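Local coordinates for protein putative exotoxin (superantigen) (Streptococcus pyogenes, PDB 1TY0) that probably acts as a superantigen toxin that binds zinc and can use one common surface for T-cell receptor binding and for dimerization, at residues F73-I78 against T130-D135; G90-V95 against N193-M198. All coordinates share one frame; numbering follows the deposited sequence.

Both contacts tie the OB-fold domain to the beta-grasp domain, and they adjoin: Phe73 N lies 3.0 Å from Gly90 O, a probable hydrogen bond between neighbouring strands 69-74 and 84-93, and Ile131 N lies 2.9 Å from Lys194 O on the other side of the interface. Interaction 1 sits near the centre of the chain, about 11 Å between centres from interaction 2, and all its touching residues are buried; there the start of helix 131-146 meets strand 69-74 through an aromatic face and a straight glutamine arm. Interaction 2 is smaller and reaches the surface at Thr195, relying on an asparagine amide, a bridging water and threonine methyls.

Interaction 1: F73-I78 against T130-D135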
loop_
_atom_site.group_PDB
_atom_site.type_symbol
_atom_site.label_atom_id
_atom_site.label_comp_id
_atom_site.label_asym_id
_atom_site.label_seq_id
_atom_site.Cartn_x
_atom_site.Cartn_y
_atom_site.Cartn_z
ATOM N N PHE A 73 7.772 -10.873 -1.507
ATOM C CA PHE A 73 6.681 -10.439 -0.641
ATOM C C PHE A 73 7.349 -9.499 0.339
ATOM O O PHE A 73 7.902 -9.926 1.360
ATOM C CB PHE A 73 6.012 -11.576 0.127
ATOM C CG PHE A 73 4.693 -11.171 0.730
ATOM C CD1 PHE A 73 4.654 -10.381 1.874
ATOM C CD2 PHE A 73 3.495 -11.504 0.106
ATOM C CE1 PHE A 73 3.438 -9.924 2.383
ATOM C CE2 PHE A 73 2.274 -11.051 0.611
ATOM C CZ PHE A 73 2.250 -10.258 1.752
ATOM N N GLY A 74 7.312 -8.215 0.012
ATOM C CA GLY A 74 7.946 -7.230 0.864
ATOM C C GLY A 74 7.115 -5.981 1.020
ATOM O O GLY A 74 6.310 -5.639 0.148
ATOM N N LEU A 75 7.310 -5.293 2.139
ATOM C CA LEU A 75 6.563 -4.069 2.394
ATOM C C LEU A 75 7.402 -2.883 1.947
ATOM O O LEU A 75 8.537 -2.709 2.403
ATOM C CB LEU A 75 6.220 -3.973 3.886
ATOM C CG LEU A 75 5.600 -5.253 4.462
ATOM C CD1 LEU A 75 5.237 -5.045 5.936
ATOM C CD2 LEU A 75 4.365 -5.635 3.658
ATOM N N PRO A 76 6.870 -2.056 1.028
ATOM C CA PRO A 76 7.627 -0.892 0.549
ATOM C C PRO A 76 7.830 0.131 1.660
ATOM O O PRO A 76 6.899 0.425 2.407
ATOM C CB PRO A 76 6.751 -0.358 -0.581
ATOM C CG PRO A 76 5.362 -0.638 -0.069
ATOM C CD PRO A 76 5.504 -2.063 0.466
ATOM N N TYR A 77 9.041 0.674 1.772
ATOM C CA TYR A 77 9.317 1.649 2.823
ATOM C C TYR A 77 9.510 3.071 2.298
ATOM O O TYR A 77 9.549 4.035 3.071
ATOM C CB TYR A 77 10.540 1.205 3.642
ATOM C CG TYR A 77 11.827 1.069 2.856
ATOM C CD1 TYR A 77 12.640 2.177 2.611
ATOM C CD2 TYR A 77 12.235 -0.167 2.364
ATOM C CE1 TYR A 77 13.832 2.052 1.895
ATOM C CE2 TYR A 77 13.423 -0.304 1.643
ATOM C CZ TYR A 77 14.217 0.807 1.413
ATOM O OH TYR A 77 15.389 0.676 0.699
ATOM N N ILE A 78 9.624 3.201 0.985
ATOM C CA ILE A 78 9.796 4.509 0.372
ATOM C C ILE A 78 9.434 4.422 -1.100
ATOM O O ILE A 78 9.555 3.359 -1.707
ATOM C CB ILE A 78 11.257 5.002 0.505
ATOM C CG1 ILE A 78 11.346 6.485 0.154
ATOM C CG2 ILE A 78 12.177 4.206 -0.412
ATOM C CD1 ILE A 78 10.713 7.393 1.184
ATOM N N THR A 130 8.925 -15.918 3.742
ATOM C CA THR A 130 9.661 -15.089 4.690
ATOM C C THR A 130 8.812 -14.817 5.923
ATOM O O THR A 130 7.579 -14.821 5.864
ATOM C CB THR A 130 10.051 -13.720 4.082
ATOM O OG1 THR A 130 8.863 -12.983 3.750
ATOM C CG2 THR A 130 10.897 -13.914 2.832
ATOM N N ILE A 131 9.476 -14.588 7.047
ATOM C CA ILE A 131 8.769 -14.264 8.267
ATOM C C ILE A 131 8.090 -12.921 8.017
ATOM O O ILE A 131 7.050 -12.635 8.590
ATOM C CB ILE A 131 9.741 -14.179 9.466
ATOM C CG1 ILE A 131 10.303 -15.579 9.740
ATOM C CG2 ILE A 131 9.020 -13.628 10.704
ATOM C CD1 ILE A 131 11.301 -15.651 10.875
ATOM N N GLN A 132 8.673 -12.106 7.140
ATOM C CA GLN A 132 8.076 -10.815 6.817
ATOM C C GLN A 132 6.651 -11.011 6.298
ATOM O O GLN A 132 5.738 -10.297 6.699
ATOM C CB GLN A 132 8.909 -10.071 5.760
ATOM C CG GLN A 132 8.272 -8.750 5.312
ATOM C CD GLN A 132 9.170 -7.893 4.403
ATOM O OE1 GLN A 132 8.822 -6.756 4.073
ATOM N NE2 GLN A 132 10.322 -8.432 4.005
ATOM N N GLU A 133 6.458 -11.982 5.412
ATOM C CA GLU A 133 5.123 -12.223 4.870
ATOM C C GLU A 133 4.178 -12.705 5.964
ATOM O O GLU A 133 3.039 -12.242 6.073
ATOM C CB GLU A 133 5.166 -13.263 3.747
ATOM C CG GLU A 133 3.789 -13.538 3.154
ATOM C CD GLU A 133 3.820 -14.473 1.962
ATOM O OE1 GLU A 133 4.902 -14.662 1.360
ATOM O OE2 GLU A 133 2.746 -15.013 1.618
ATOM N N PHE A 134 4.652 -13.641 6.775
ATOM C CA PHE A 134 3.828 -14.171 7.856
ATOM C C PHE A 134 3.491 -13.063 8.856
ATOM O O PHE A 134 2.341 -12.918 9.275
ATOM C CB PHE A 134 4.568 -15.305 8.563
ATOM C CG PHE A 134 3.683 -16.158 9.423
ATOM C CD1 PHE A 134 3.251 -15.704 10.663
ATOM C CD2 PHE A 134 3.264 -17.409 8.983
ATOM C CE1 PHE A 134 2.413 -16.481 11.456
ATOM C CE2 PHE A 134 2.426 -18.195 9.769
ATOM C CZ PHE A 134 2.000 -17.727 11.008
ATOM N N ASP A 135 4.499 -12.275 9.223
ATOM C CA ASP A 135 4.332 -11.189 10.183
ATOM C C ASP A 135 3.323 -10.156 9.685
ATOM O O ASP A 135 2.406 -9.765 10.408
ATOM C CB ASP A 135 5.700 -10.540 10.453
ATOM C CG ASP A 135 5.671 -9.550 11.605
ATOM O OD1 ASP A 135 4.804 -9.679 12.492
ATOM O OD2 ASP A 135 6.542 -8.653 11.635
HETATM O O HOH W 1 10.411 -4.360 3.583
#
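Glu133 lies flat across Phe73: its CG sits 3.4 Å from the ring centroid and 9° off the ring normal, a CH-pi contact over the middle of one face. The two side chains cross at about a right angle, and the carboxylate continues over the ring with its plane only 16° from the aromatic one. CB of Glu133 covers the CD1 side, 3.5 Å from Phe73 CD1, while the acid group passes over CD2 and CB. Salt bridges to Lys126 and Lys137 hold both carboxylate oxygens and would be expected to offset the charge placed on an aromatic face. The contact brings strand 69-74 of the OB-fold against the first turn of the long central helix of the beta-grasp domain, in the two-domain fold of the staphylococcal and streptococcal toxins. Thr130 is the N-cap of that helix, its OG1 accepting from Glu133 N at 3.1 Å. Just before Glu133, Gln132 reaches out extended, its CG anti to the backbone N, and slides past Leu75 in the opposite direction. Its OE1 accepts from Leu75 N at 2.9 Å; the N-H points well at the oxygen (160°), but the donor stands above the carbonyl plane. A water 2.9 Å from the same OE1 is also within reach of Leu75 O, whereas the amide nitrogen of Gln132 turns to Tyr88 O. Phe73 O, buried here, has no partner in the model.

Interaction 2: G90-V95 against N193-M198; sequences GVTPSV and NKTINM
The polar part of the contact centres on Asn193, whose side chain points at the backbone of Gly90 and Val91. With CG anti to its backbone N (chi1 -155°), the amide end comes up where strand 84-93 resumes at Val91. As modelled, Asn193 OD1 lies 2.9 Å from Val91 O and ND2 lies 2.9 Å from Gly90 N; the amide is probably turned over, and the reversed group could bond to both. Water adds a second polar link: one molecule donates to Val91 O at 2.9 Å and to Thr195 OG1 at 2.7 Å, spanning a gap in which these two oxygens stand 4.3 Å apart. The hydroxyl of Thr195 in turn donates to Asn193 O at 2.9 Å, tying the turn before strand 195-197 to the strand's first residue. That short strand pairs antiparallel with 128-130 in the beta-grasp domain, while 84-93 belongs to the OB-fold sheet, so the water and the Asn193 amide span the two domains. Van der Waals contact comes mainly from the two threonines, which cross obliquely: the methyl CG2 of Thr92 rests 3.9 Å from CG2 of Thr195. Thr92 also packs on Thr130, and Thr195 on Ile128, both from strand 128-130. On the far face of strand 195-197, Ile196 is directed away from the OB-fold segment and packs against Ile131, Ile162 and Ile164.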
loop_
_atom_site.group_PDB
_atom_site.type_symbol
_atom_site.label_atom_id
_atom_site.label_comp_id
_atom_site.label_asym_id
_atom_site.label_seq_id
_atom_site.Cartn_x
_atom_site.Cartn_y
_atom_site.Cartn_z
ATOM N N GLY A 90 12.301 -10.122 1.994
ATOM C CA GLY A 90 11.109 -10.605 1.313
ATOM C C GLY A 90 11.374 -11.481 0.098
ATOM O O GLY A 90 10.474 -11.743 -0.692
ATOM N N VAL A 91 12.603 -11.965 -0.037
ATOM C CA VAL A 91 12.972 -12.766 -1.202
ATOM C C VAL A 91 13.187 -14.243 -0.888
ATOM O O VAL A 91 13.999 -14.585 -0.039
ATOM C CB VAL A 91 14.257 -12.198 -1.839
ATOM C CG1 VAL A 91 14.675 -13.040 -3.038
ATOM C CG2 VAL A 91 14.019 -10.747 -2.257
ATOM N N THR A 92 12.455 -15.106 -1.591
ATOM C CA THR A 92 12.561 -16.550 -1.400
ATOM C C THR A 92 12.710 -17.275 -2.728
ATOM O O THR A 92 12.293 -16.787 -3.777
ATOM C CB THR A 92 11.307 -17.137 -0.704
ATOM O OG1 THR A 92 10.130 -16.742 -1.427
ATOM C CG2 THR A 92 11.223 -16.661 0.738
ATOM N N PRO A 93 13.314 -18.467 -2.697
ATOM C CA PRO A 93 13.486 -19.228 -3.933
ATOM C C PRO A 93 12.119 -19.680 -4.427
ATOM O O PRO A 93 11.280 -20.101 -3.627
ATOM C CB PRO A 93 14.339 -20.418 -3.492
ATOM C CG PRO A 93 15.082 -19.901 -2.302
ATOM C CD PRO A 93 14.030 -19.102 -1.579
ATOM N N SER A 94 11.880 -19.568 -5.728
ATOM C CA SER A 94 10.620 -20.025 -6.308
ATOM C C SER A 94 10.946 -21.439 -6.772
ATOM O O SER A 94 11.703 -21.617 -7.724
ATOM C CB SER A 94 10.225 -19.161 -7.506
ATOM O OG SER A 94 8.991 -19.595 -8.052
ATOM N N VAL A 95 10.386 -22.442 -6.101
ATOM C CA VAL A 95 10.689 -23.829 -6.447
ATOM C C VAL A 95 9.569 -24.645 -7.084
ATOM O O VAL A 95 9.761 -25.819 -7.408
ATOM C CB VAL A 95 11.209 -24.591 -5.208
ATOM C CG1 VAL A 95 12.481 -23.935 -4.701
ATOM C CG2 VAL A 95 10.147 -24.601 -4.114
ATOM N N ASN A 193 16.066 -11.208 6.053
ATOM C CA ASN A 193 15.435 -12.106 5.081
ATOM C C ASN A 193 15.130 -13.469 5.695
ATOM O O ASN A 193 15.209 -14.489 5.011
ATOM C CB ASN A 193 16.364 -12.297 3.868
ATOM C CG ASN A 193 15.614 -12.672 2.590
ATOM O OD1 ASN A 193 16.016 -13.582 1.862
ATOM N ND2 ASN A 193 14.542 -11.957 2.301
ATOM N N LYS A 194 14.786 -13.493 6.982
ATOM C CA LYS A 194 14.492 -14.761 7.649
ATOM C C LYS A 194 13.421 -15.525 6.892
ATOM O O LYS A 194 12.350 -14.999 6.592
ATOM C CB LYS A 194 14.064 -14.532 9.099
ATOM C CG LYS A 194 15.236 -14.370 10.047
ATOM C CD LYS A 194 14.791 -14.394 11.504
ATOM C CE LYS A 194 15.994 -14.382 12.433
ATOM N NZ LYS A 194 15.597 -14.385 13.868
ATOM N N THR A 195 13.722 -16.785 6.613
ATOM C CA THR A 195 12.843 -17.630 5.830
ATOM C C THR A 195 12.501 -18.951 6.513
ATOM O O THR A 195 13.306 -19.501 7.270
ATOM C CB THR A 195 13.518 -17.903 4.463
ATOM O OG1 THR A 195 13.662 -16.662 3.755
ATOM C CG2 THR A 195 12.720 -18.877 3.635
ATOM N N ILE A 196 11.302 -19.447 6.229
ATOM C CA ILE A 196 10.820 -20.705 6.788
ATOM C C ILE A 196 10.237 -21.580 5.688
ATOM O O ILE A 196 9.564 -21.084 4.784
ATOM C CB ILE A 196 9.689 -20.472 7.812
ATOM C CG1 ILE A 196 10.194 -19.626 8.978
ATOM C CG2 ILE A 196 9.154 -21.815 8.312
ATOM C CD1 ILE A 196 9.104 -19.263 9.981
ATOM N N ASN A 197 10.498 -22.882 5.768
ATOM C CA ASN A 197 9.937 -23.820 4.802
ATOM C C ASN A 197 8.628 -24.283 5.434
ATOM O O ASN A 197 8.616 -24.753 6.572
ATOM C CB ASN A 197 10.862 -25.024 4.593
ATOM C CG ASN A 197 12.219 -24.631 4.050
ATOM O OD1 ASN A 197 12.322 -23.929 3.044
ATOM N ND2 ASN A 197 13.275 -25.094 4.708
ATOM N N MET A 198 7.525 -24.142 4.706
ATOM C CA MET A 198 6.222 -24.523 5.237
ATOM C C MET A 198 6.192 -25.933 5.822
ATOM O O MET A 198 5.453 -26.202 6.768
ATOM C CB MET A 198 5.151 -24.395 4.150
ATOM C CG MET A 198 3.733 -24.652 4.644
ATOM S SD MET A 198 3.215 -23.527 5.962
ATOM C CE MET A 198 2.634 -22.126 4.995
HETATM O O HOH W 2 14.874 -16.912 1.366
#